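Local coordinates for spectinomycin phosphotransferase (Legionella pneumophila serogroup 1, PDB 3I0O), which binds ADP and magnesium and probably transfers a phosphate group from a nucleotide to spectinomycin or a related acceptor, at residues V17-D22 / F79-L84; Y49-K54 / I97-F102; I21-A26 / Y40-E45. All coordinates share one frame; numbering follows the deposited sequence.

Contact 1: V17-D22 / F79-L84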
loop_
_atom_site.group_PDB
_atom_site.type_symbol
_atom_site.label_atom_id
_atom_site.label_comp_id
_atom_site.label_asym_id
_atom_site.label_seq_id
_atom_site.Cartn_x
_atom_site.Cartn_y
_atom_site.Cartn_z
ATOM N N VAL A 17 -27.135 12.851 9.008
ATOM C CA VAL A 17 -27.194 14.231 8.550
ATOM C C VAL A 17 -26.577 14.427 7.169
ATOM O O VAL A 17 -27.184 15.036 6.288
ATOM C CB VAL A 17 -26.471 15.187 9.552
ATOM C CG1 VAL A 17 -26.257 16.559 8.912
ATOM C CG2 VAL A 17 -27.293 15.334 10.824
ATOM N N HIS A 18 -25.370 13.904 6.987
ATOM C CA HIS A 18 -24.661 14.069 5.726
ATOM C C HIS A 18 -24.916 13.055 4.622
ATOM O O HIS A 18 -24.678 13.360 3.457
ATOM C CB HIS A 18 -23.165 14.147 5.995
ATOM C CG HIS A 18 -22.791 15.243 6.934
ATOM N ND1 HIS A 18 -23.022 16.572 6.650
ATOM C CD2 HIS A 18 -22.215 15.212 8.158
ATOM C CE1 HIS A 18 -22.604 17.313 7.660
ATOM N NE2 HIS A 18 -22.109 16.512 8.587
ATOM N N TYR A 19 -25.390 11.863 4.973
ATOM C CA TYR A 19 -25.648 10.843 3.963
ATOM C C TYR A 19 -27.101 10.396 3.900
ATOM O O TYR A 19 -27.493 9.689 2.975
ATOM C CB TYR A 19 -24.756 9.612 4.184
ATOM C CG TYR A 19 -23.278 9.819 3.882
ATOM C CD1 TYR A 19 -22.442 10.483 4.786
ATOM C CD2 TYR A 19 -22.712 9.330 2.700
ATOM C CE1 TYR A 19 -21.078 10.648 4.526
ATOM C CE2 TYR A 19 -21.353 9.496 2.428
ATOM C CZ TYR A 19 -20.540 10.153 3.347
ATOM O OH TYR A 19 -19.193 10.307 3.094
ATOM N N GLY A 20 -27.903 10.801 4.875
ATOM C CA GLY A 20 -29.296 10.399 4.866
ATOM C C GLY A 20 -29.442 8.897 5.016
ATOM O O GLY A 20 -30.372 8.293 4.477
ATOM N N ILE A 21 -28.513 8.292 5.751
ATOM C CA ILE A 21 -28.529 6.851 5.992
ATOM C C ILE A 21 -28.903 6.569 7.446
ATOM O O ILE A 21 -28.390 7.215 8.367
ATOM C CB ILE A 21 -27.149 6.221 5.691
ATOM C CG1 ILE A 21 -26.842 6.331 4.198
ATOM C CG2 ILE A 21 -27.133 4.759 6.110
ATOM C CD1 ILE A 21 -25.428 5.921 3.829
ATOM N N ASP A 22 -29.797 5.602 7.644
ATOM C CA ASP A 22 -30.251 5.239 8.983
ATOM C C ASP A 22 -29.536 4.026 9.539
ATOM O O ASP A 22 -29.960 2.888 9.319
ATOM C CB ASP A 22 -31.756 4.968 8.992
ATOM C CG ASP A 22 -32.570 6.195 8.651
ATOM O OD1 ASP A 22 -32.252 7.281 9.185
ATOM O OD2 ASP A 22 -33.532 6.065 7.861
ATOM N N PHE A 79 -16.266 1.765 -5.158
ATOM C CA PHE A 79 -16.696 3.151 -5.336
ATOM C C PHE A 79 -17.384 3.682 -4.078
ATOM O O PHE A 79 -18.288 3.052 -3.532
ATOM C CB PHE A 79 -17.638 3.282 -6.541
ATOM C CG PHE A 79 -17.726 4.689 -7.086
ATOM C CD1 PHE A 79 -16.665 5.234 -7.808
ATOM C CD2 PHE A 79 -18.855 5.476 -6.854
ATOM C CE1 PHE A 79 -16.720 6.542 -8.295
ATOM C CE2 PHE A 79 -18.921 6.795 -7.338
ATOM C CZ PHE A 79 -17.848 7.327 -8.062
ATOM N N PRO A 80 -16.967 4.864 -3.613
ATOM C CA PRO A 80 -17.542 5.483 -2.414
ATOM C C PRO A 80 -19.040 5.754 -2.545
ATOM O O PRO A 80 -19.590 5.784 -3.641
ATOM C CB PRO A 80 -16.750 6.791 -2.269
ATOM C CG PRO A 80 -15.486 6.544 -3.038
ATOM C CD PRO A 80 -15.967 5.747 -4.230
ATOM N N ILE A 81 -19.683 5.955 -1.408
ATOM C CA ILE A 81 -21.098 6.257 -1.357
ATOM C C ILE A 81 -21.256 7.779 -1.355
ATOM O O ILE A 81 -20.514 8.481 -0.670
ATOM C CB ILE A 81 -21.698 5.640 -0.096
ATOM C CG1 ILE A 81 -21.714 4.122 -0.269
ATOM C CG2 ILE A 81 -23.095 6.173 0.154
ATOM C CD1 ILE A 81 -21.726 3.396 1.007
ATOM N N HIS A 82 -22.214 8.276 -2.136
ATOM C CA HIS A 82 -22.475 9.713 -2.256
ATOM C C HIS A 82 -23.149 10.351 -1.047
ATOM O O HIS A 82 -24.028 9.749 -0.421
ATOM C CB HIS A 82 -23.362 10.012 -3.475
ATOM C CG HIS A 82 -22.733 9.689 -4.793
ATOM N ND1 HIS A 82 -22.780 8.432 -5.353
ATOM C CD2 HIS A 82 -22.030 10.460 -5.654
ATOM C CE1 HIS A 82 -22.132 8.442 -6.504
ATOM N NE2 HIS A 82 -21.667 9.662 -6.710
ATOM N N THR A 83 -22.741 11.579 -0.734
ATOM C CA THR A 83 -23.354 12.327 0.356
ATOM C C THR A 83 -24.624 12.930 -0.256
ATOM O O THR A 83 -24.832 12.861 -1.473
ATOM C CB THR A 83 -22.453 13.484 0.858
ATOM O OG1 THR A 83 -22.249 14.424 -0.200
ATOM C CG2 THR A 83 -21.099 12.963 1.328
ATOM N N LEU A 84 -25.472 13.520 0.577
ATOM C CA LEU A 84 -26.702 14.121 0.088
ATOM C C LEU A 84 -26.398 15.258 -0.880
ATOM O O LEU A 84 -27.269 15.703 -1.620
ATOM C CB LEU A 84 -27.546 14.628 1.262
ATOM C CG LEU A 84 -28.101 13.522 2.163
ATOM C CD1 LEU A 84 -28.816 14.130 3.367
ATOM C CD2 LEU A 84 -29.046 12.646 1.357
HETATM O O HOH W 1 -18.428 9.085 0.943
#

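Contact 2: Y49-K54 / I97-F102. With ADP (adenosine-5'-diphosphate), chain B.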
loop_
_atom_site.group_PDB
_atom_site.type_symbol
_atom_site.label_atom_id
_atom_site.label_comp_id
_atom_site.label_asym_id
_atom_site.label_seq_id
_atom_site.Cartn_x
_atom_site.Cartn_y
_atom_site.Cartn_z
ATOM N N TYR A 49 -21.829 -0.765 5.824
ATOM C CA TYR A 49 -20.961 0.243 5.236
ATOM C C TYR A 49 -19.607 0.259 5.930
ATOM O O TYR A 49 -19.508 -0.012 7.127
ATOM C CB TYR A 49 -21.592 1.624 5.387
ATOM C CG TYR A 49 -22.949 1.774 4.745
ATOM C CD1 TYR A 49 -23.073 1.965 3.374
ATOM C CD2 TYR A 49 -24.115 1.747 5.514
ATOM C CE1 TYR A 49 -24.326 2.132 2.774
ATOM C CE2 TYR A 49 -25.374 1.911 4.930
ATOM C CZ TYR A 49 -25.469 2.105 3.561
ATOM O OH TYR A 49 -26.695 2.288 2.982
ATOM N N PHE A 50 -18.566 0.575 5.172
ATOM C CA PHE A 50 -17.219 0.673 5.715
ATOM C C PHE A 50 -16.921 2.166 5.683
ATOM O O PHE A 50 -16.844 2.769 4.616
ATOM C CB PHE A 50 -16.250 -0.119 4.845
ATOM C CG PHE A 50 -14.815 -0.013 5.270
ATOM C CD1 PHE A 50 -13.975 0.936 4.696
ATOM C CD2 PHE A 50 -14.296 -0.875 6.236
ATOM C CE1 PHE A 50 -12.637 1.023 5.078
ATOM C CE2 PHE A 50 -12.959 -0.797 6.626
ATOM C CZ PHE A 50 -12.127 0.152 6.046
ATOM N N ILE A 51 -16.787 2.755 6.868
ATOM C CA ILE A 51 -16.562 4.186 7.014
ATOM C C ILE A 51 -15.146 4.580 7.397
ATOM O O ILE A 51 -14.598 4.108 8.395
ATOM C CB ILE A 51 -17.496 4.766 8.077
ATOM C CG1 ILE A 51 -18.913 4.220 7.881
ATOM C CG2 ILE A 51 -17.463 6.286 8.024
ATOM C CD1 ILE A 51 -19.492 4.454 6.518
ATOM N N LYS A 52 -14.568 5.472 6.604
ATOM C CA LYS A 52 -13.223 5.955 6.853
ATOM C C LYS A 52 -13.254 7.415 7.266
ATOM O O LYS A 52 -13.872 8.244 6.602
ATOM C CB LYS A 52 -12.361 5.824 5.597
ATOM C CG LYS A 52 -11.906 4.420 5.258
ATOM C CD LYS A 52 -10.904 4.437 4.099
ATOM C CE LYS A 52 -10.369 3.038 3.792
ATOM N NZ LYS A 52 -9.331 3.032 2.725
ATOM N N LEU A 53 -12.595 7.732 8.374
ATOM C CA LEU A 53 -12.513 9.111 8.836
ATOM C C LEU A 53 -11.063 9.515 8.596
ATOM O O LEU A 53 -10.200 9.256 9.426
ATOM C CB LEU A 53 -12.847 9.204 10.322
ATOM C CG LEU A 53 -14.229 8.723 10.759
ATOM C CD1 LEU A 53 -14.369 8.960 12.250
ATOM C CD2 LEU A 53 -15.321 9.470 10.005
ATOM N N LYS A 54 -10.798 10.134 7.452
ATOM C CA LYS A 54 -9.439 10.534 7.097
ATOM C C LYS A 54 -9.036 11.935 7.558
ATOM O O LYS A 54 -9.891 12.778 7.858
ATOM C CB LYS A 54 -9.241 10.410 5.576
ATOM C CG LYS A 54 -9.225 8.970 5.063
ATOM C CD LYS A 54 -9.168 8.893 3.537
ATOM C CE LYS A 54 -9.116 7.440 3.033
ATOM N NZ LYS A 54 -9.349 7.315 1.554
ATOM N N ILE A 97 -15.107 12.529 5.969
ATOM C CA ILE A 97 -15.794 11.231 5.998
ATOM C C ILE A 97 -15.857 10.601 4.603
ATOM O O ILE A 97 -16.148 11.276 3.613
ATOM C CB ILE A 97 -17.259 11.335 6.501
ATOM C CG1 ILE A 97 -17.311 11.933 7.905
ATOM C CG2 ILE A 97 -17.892 9.952 6.521
ATOM C CD1 ILE A 97 -18.718 12.058 8.457
ATOM N N ILE A 98 -15.586 9.304 4.532
ATOM C CA ILE A 98 -15.652 8.584 3.271
ATOM C C ILE A 98 -16.282 7.229 3.542
ATOM O O ILE A 98 -15.700 6.377 4.211
ATOM C CB ILE A 98 -14.264 8.365 2.644
ATOM C CG1 ILE A 98 -13.516 9.695 2.546
ATOM C CG2 ILE A 98 -14.421 7.736 1.257
ATOM C CD1 ILE A 98 -12.202 9.600 1.799
ATOM N N ALA A 99 -17.482 7.038 3.019
ATOM C CA ALA A 99 -18.187 5.791 3.214
ATOM C C ALA A 99 -18.106 4.915 1.965
ATOM O O ALA A 99 -18.008 5.409 0.845
ATOM C CB ALA A 99 -19.629 6.084 3.557
ATOM N N TYR A 100 -18.126 3.608 2.166
ATOM C CA TYR A 100 -18.090 2.669 1.061
ATOM C C TYR A 100 -18.991 1.531 1.462
ATOM O O TYR A 100 -19.334 1.393 2.622
ATOM C CB TYR A 100 -16.701 2.050 0.859
ATOM C CG TYR A 100 -15.566 2.991 0.570
ATOM C CD1 TYR A 100 -14.894 3.647 1.602
ATOM C CD2 TYR A 100 -15.122 3.191 -0.737
ATOM C CE1 TYR A 100 -13.808 4.469 1.340
ATOM C CE2 TYR A 100 -14.031 4.015 -1.009
ATOM C CZ TYR A 100 -13.378 4.649 0.030
ATOM O OH TYR A 100 -12.292 5.454 -0.238
ATOM N N PRO A 101 -19.429 0.723 0.496
ATOM C CA PRO A 101 -20.270 -0.386 0.944
ATOM C C PRO A 101 -19.270 -1.321 1.645
ATOM O O PRO A 101 -18.064 -1.244 1.388
ATOM C CB PRO A 101 -20.795 -0.970 -0.362
ATOM C CG PRO A 101 -19.716 -0.626 -1.360
ATOM C CD PRO A 101 -19.335 0.780 -0.973
ATOM N N PHE A 102 -19.744 -2.192 2.527
ATOM C CA PHE A 102 -18.842 -3.092 3.218
ATOM C C PHE A 102 -18.648 -4.358 2.401
ATOM O O PHE A 102 -19.624 -4.975 1.970
ATOM C CB PHE A 102 -19.396 -3.455 4.595
ATOM C CG PHE A 102 -18.373 -4.050 5.524
ATOM C CD1 PHE A 102 -17.707 -3.253 6.439
ATOM C CD2 PHE A 102 -18.070 -5.409 5.473
ATOM C CE1 PHE A 102 -16.746 -3.798 7.303
ATOM C CE2 PHE A 102 -17.114 -5.964 6.328
ATOM C CZ PHE A 102 -16.451 -5.154 7.248
HETATM P PB ADP B . -4.693 1.236 5.007
HETATM O O1B ADP B . -4.036 2.100 3.999
HETATM O O2B ADP B . -4.820 1.710 6.404
HETATM O O3B ADP B . -3.934 -0.194 5.024
HETATM P PA ADP B . -6.540 -0.131 3.258
HETATM O O1A ADP B . -7.339 0.630 2.274
HETATM O O2A ADP B . -5.326 -0.843 2.803
HETATM O O3A ADP B . -6.178 0.873 4.481
HETATM O "O5'" ADP B . -7.509 -1.201 3.987
HETATM C "C5'" ADP B . -7.023 -2.013 5.078
HETATM C "C4'" ADP B . -8.011 -3.136 5.424
HETATM O "O4'" ADP B . -9.325 -2.614 5.681
HETATM C "C3'" ADP B . -8.235 -4.168 4.306
HETATM O "O3'" ADP B . -7.348 -5.282 4.495
HETATM C "C2'" ADP B . -9.676 -4.621 4.589
HETATM O "O2'" ADP B . -9.662 -5.649 5.601
HETATM C "C1'" ADP B . -10.414 -3.388 5.146
HETATM N N9 ADP B . -11.289 -2.691 4.148
HETATM C C8 ADP B . -10.959 -1.691 3.258
HETATM N N7 ADP B . -11.947 -1.291 2.513
HETATM C C5 ADP B . -13.019 -2.072 2.926
HETATM C C6 ADP B . -14.404 -2.147 2.519
HETATM N N6 ADP B . -14.919 -1.379 1.565
HETATM N N1 ADP B . -15.210 -3.056 3.151
HETATM C C2 ADP B . -14.690 -3.837 4.119
HETATM N N3 ADP B . -13.427 -3.856 4.578
HETATM C C4 ADP B . -12.634 -2.935 3.928
#

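Contact 3: I21-A26 / Y40-E45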
loop_
_atom_site.group_PDB
_atom_site.type_symbol
_atom_site.label_atom_id
_atom_site.label_comp_id
_atom_site.label_asym_id
_atom_site.label_seq_id
_atom_site.Cartn_x
_atom_site.Cartn_y
_atom_site.Cartn_z
ATOM N N ILE A 21 -28.513 8.292 5.751
ATOM C CA ILE A 21 -28.529 6.851 5.992
ATOM C C ILE A 21 -28.903 6.569 7.446
ATOM O O ILE A 21 -28.390 7.215 8.367
ATOM C CB ILE A 21 -27.149 6.221 5.691
ATOM C CG1 ILE A 21 -26.842 6.331 4.198
ATOM C CG2 ILE A 21 -27.133 4.759 6.110
ATOM C CD1 ILE A 21 -25.428 5.921 3.829
ATOM N N ASP A 22 -29.797 5.602 7.644
ATOM C CA ASP A 22 -30.251 5.239 8.983
ATOM C C ASP A 22 -29.536 4.026 9.539
ATOM O O ASP A 22 -29.960 2.888 9.319
ATOM C CB ASP A 22 -31.756 4.968 8.992
ATOM C CG ASP A 22 -32.570 6.195 8.651
ATOM O OD1 ASP A 22 -32.252 7.281 9.185
ATOM O OD2 ASP A 22 -33.532 6.065 7.861
ATOM N N ILE A 23 -28.468 4.289 10.285
ATOM C CA ILE A 23 -27.652 3.252 10.905
ATOM C C ILE A 23 -28.066 2.992 12.346
ATOM O O ILE A 23 -28.284 3.919 13.121
ATOM C CB ILE A 23 -26.169 3.656 10.863
ATOM C CG1 ILE A 23 -25.692 3.599 9.414
ATOM C CG2 ILE A 23 -25.335 2.764 11.788
ATOM C CD1 ILE A 23 -24.352 4.177 9.204
ATOM N N HIS A 24 -28.162 1.717 12.697
ATOM C CA HIS A 24 -28.561 1.307 14.035
ATOM C C HIS A 24 -27.391 0.768 14.848
ATOM O O HIS A 24 -27.496 0.616 16.056
ATOM C CB HIS A 24 -29.632 0.225 13.935
ATOM C CG HIS A 24 -29.177 -1.002 13.205
ATOM N ND1 HIS A 24 -28.199 -1.841 13.697
ATOM C CD2 HIS A 24 -29.554 -1.523 12.012
ATOM C CE1 HIS A 24 -27.994 -2.825 12.839
ATOM N NE2 HIS A 24 -28.803 -2.655 11.809
ATOM N N THR A 25 -26.278 0.473 14.184
ATOM C CA THR A 25 -25.104 -0.069 14.866
ATOM C C THR A 25 -23.814 0.336 14.154
ATOM O O THR A 25 -23.733 0.295 12.932
ATOM C CB THR A 25 -25.181 -1.615 14.932
ATOM O OG1 THR A 25 -26.292 -2.002 15.746
ATOM C CG2 THR A 25 -23.904 -2.204 15.509
ATOM N N ALA A 26 -22.807 0.732 14.920
ATOM C CA ALA A 26 -21.538 1.134 14.339
ATOM C C ALA A 26 -20.415 0.784 15.302
ATOM O O ALA A 26 -20.449 1.190 16.460
ATOM C CB ALA A 26 -21.542 2.632 14.056
ATOM N N TYR A 40 -14.677 2.297 10.559
ATOM C CA TYR A 40 -15.810 1.724 11.280
ATOM C C TYR A 40 -16.692 0.890 10.373
ATOM O O TYR A 40 -16.649 1.012 9.156
ATOM C CB TYR A 40 -16.711 2.824 11.855
ATOM C CG TYR A 40 -16.040 3.831 12.752
ATOM C CD1 TYR A 40 -15.041 4.677 12.268
ATOM C CD2 TYR A 40 -16.408 3.949 14.089
ATOM C CE1 TYR A 40 -14.428 5.610 13.092
ATOM C CE2 TYR A 40 -15.803 4.878 14.920
ATOM C CZ TYR A 40 -14.815 5.703 14.416
ATOM O OH TYR A 40 -14.206 6.611 15.244
ATOM N N GLN A 41 -17.499 0.035 10.981
ATOM C CA GLN A 41 -18.459 -0.728 10.216
ATOM C C GLN A 41 -19.788 -0.183 10.716
ATOM O O GLN A 41 -20.082 -0.266 11.906
ATOM C CB GLN A 41 -18.408 -2.229 10.494
ATOM C CG GLN A 41 -19.419 -2.959 9.608
ATOM C CD GLN A 41 -19.457 -4.460 9.795
ATOM O OE1 GLN A 41 -18.451 -5.083 10.150
ATOM N NE2 GLN A 41 -20.620 -5.058 9.530
ATOM N N ALA A 42 -20.573 0.394 9.813
ATOM C CA ALA A 42 -21.868 0.944 10.173
ATOM C C ALA A 42 -22.967 0.193 9.427
ATOM O O ALA A 42 -22.918 0.061 8.206
ATOM C CB ALA A 42 -21.912 2.423 9.839
ATOM N N ASP A 43 -23.959 -0.296 10.163
ATOM C CA ASP A 43 -25.057 -1.041 9.558
ATOM C C ASP A 43 -26.402 -0.317 9.597
ATOM O O ASP A 43 -26.703 0.409 10.540
ATOM C CB ASP A 43 -25.247 -2.395 10.258
ATOM C CG ASP A 43 -24.048 -3.311 10.123
ATOM O OD1 ASP A 43 -23.386 -3.298 9.065
ATOM O OD2 ASP A 43 -23.776 -4.072 11.077
ATOM N N SER A 44 -27.200 -0.516 8.556
ATOM C CA SER A 44 -28.548 0.031 8.492
ATOM C C SER A 44 -29.404 -1.243 8.555
ATOM O O SER A 44 -28.876 -2.321 8.815
ATOM C CB SER A 44 -28.778 0.796 7.177
ATOM O OG SER A 44 -28.751 -0.066 6.053
ATOM N N GLU A 45 -30.705 -1.148 8.333
ATOM C CA GLU A 45 -31.538 -2.346 8.389
ATOM C C GLU A 45 -31.173 -3.359 7.307
ATOM O O GLU A 45 -31.227 -4.574 7.525
ATOM C CB GLU A 45 -33.009 -1.976 8.218
ATOM C CG GLU A 45 -33.562 -1.101 9.314
ATOM C CD GLU A 45 -34.931 -0.541 8.965
ATOM O OE1 GLU A 45 -35.862 -1.343 8.698
ATOM O OE2 GLU A 45 -35.064 0.703 8.958
#

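Contact 1: V17-D22 / F79-L84
Tyr19 holds its CG anti to the carbonyl carbon (chi1 -71°), which swings the ring out from the end of helix 8-19 and across the loop 79-84. Thr83 has its OG1 between the backbone N and the carbonyl carbon (chi1 62°). This leaves CG2 pointing over one face of the Tyr19 ring. The methyl lies 3.8 Å from the ring centroid, displaced toward the rim, in a CH-pi contact. Its closest ring atom is CZ. The ring edge meets Ile81 O in plane, with Tyr19 CE2 3.4 Å from that oxygen. One water bridges the Tyr19 hydroxyl and the Ile81 carbonyl: it accepts from Tyr19 OH at 2.6 Å and donates to Ile81 O at 2.7 Å. The OG1 of Thr83 turns away to its own loop and bonds Lys87 N and Glu85 N.

One backbone bond ties the loop to the helix end. Leu84 N donates to His18 O at 3.0 Å, almost straight at 171°. The two methyls of Leu84 pack against the helix end: CD1 reaches Val17 O at 3.5 Å, and CD2 lies near Tyr19 O. Gly20 leaves the helix with positive phi right beside them. Tyr19 also packs on Ile97 and Ala99 of the sheet. The ring is thus packed by a methyl over one face and a carbonyl at its edge, and its hydroxyl donates to a bridging water.

Contact 2: Y49-K54 / I97-F102
The axes of strand segments 49-54 and 97-101 run antiparallel, 158° between their N-to-C directions, and approach to 4.4 Å. Their parent strands, 48-54 and 96-101, are neighbours in the five-stranded antiparallel sheet of the N-terminal lobe, as in kinase-like phosphotransferases. Phe50 pairs with Tyr100 and Lys52 with Ile98, each through two backbone bonds. The straightest is Lys52 N to Ile98 O, 2.8 Å and 169°.

Ile51, Leu53, Ile97 and Ala99 share the face toward helix 8-19. There Ile51 bends its CD1 back onto Ala99 CB, at 3.4 Å, and Leu53 CD2 lies alongside Ile97 CG1. Phe50, Lys52, Ile98 and Tyr100 take the other face. Lys52 CD passes obliquely by Tyr100 CE1.

ADP binds against this second face. Phe50 holds CG anti to the backbone N (chi1 176°), which lays its ring flat over the adenine; ADP C5 sits 3.5 Å above the ring centre. The ring of Phe102 closes a different side of the base: ADP C2 stands 3.6 Å above its centre, so an edge of the purine points at that face. Phe102 CE1 in turn lies at the edge of the Phe50 ring. Pro101 O accepts from ADP N6 at 3.2 Å, and Ile103 N also bonds the nucleotide. Past Phe50, Lys52, extended beyond CG, reaches the alpha-phosphate, where NZ donates a hydrogen bond to ADP O1A at 3.2 Å.

Contact 3: I21-A26 / Y40-E45
The imidazole of His24 lies over the backbone of Asp43: Asp43 O sits 3.7 Å from the ring plane, above the ring centre. At the ring edge, in plane, Thr25 OG1 meets His24 ND1 in a hydrogen bond of 2.8 Å. The ring and the Asp43 carboxylate are inclined at 51°. CE1 of His24 touches Asp43 CB, but the imidazole nitrogens and the carboxylate oxygens are not in contact. The nearby carboxylate could still slightly favour a proton on the histidine. The Asp43 carboxylate is itself held by Ser48 OG, with a weak bond from Gln41 NE2.

His24 CG stands between the backbone N and the carbonyl carbon (chi1 60°), which folds the ring back over the neighbouring strand. This puts the ring over Asp43 O, the same oxygen that accepts from His24 N at 2.9 Å. Ile23 CA makes a CA-H...O contact with the same oxygen. On the other side of the corner at His24, Asp43 N donates to Thr25 O at 2.8 Å, nearly straight at 171°. Thr25 O also takes a CA-H contact from Ala42. A like contact runs from Ala26 CA to Gln41 O at 3.2 Å. Ala26 and Ala42 pair on one face, their CB atoms 4.2 Å apart.

Near the strand ends, Ser44 CB rests on Asp22 O at 3.2 Å. The hydroxyl of Ser44 bonds Lys47 N, and Asp22 forms a salt bridge with Lys16. Ile23 and Ala42 both pack on Leu15 of helix 8-19, which covers their side of the sheet. The edge strand 23-29 and its neighbour 38-44 form a beta hairpin, consistent with the first hairpin of the N-terminal lobe in kinase-like folds.

How the contacts relate
All three contacts lie in the N-terminal lobe, their centres 10 to 12 Å apart. Contact 2 touches both of the others and carries the ADP site. Contact 3 extends its sheet: Tyr49 N lies 2.7 Å from Ala42 O and Ile51 O 2.8 Å from Tyr40 N, both probable hydrogen bonds. Contact 1 meets contact 2 through a probable hydrogen bond, Ile81 N to Ala99 O, 2.9 Å. Contacts 1 and 3 share Ile21 and Asp22, where helix 8-19 leads into strand 23-29. Neither touches the nucleotide: the side chain of Ile81 is about 8 Å from ADP and that of Gln41 about 7 Å. The side chain of Lys52 is about 7 Å from the magnesium ion.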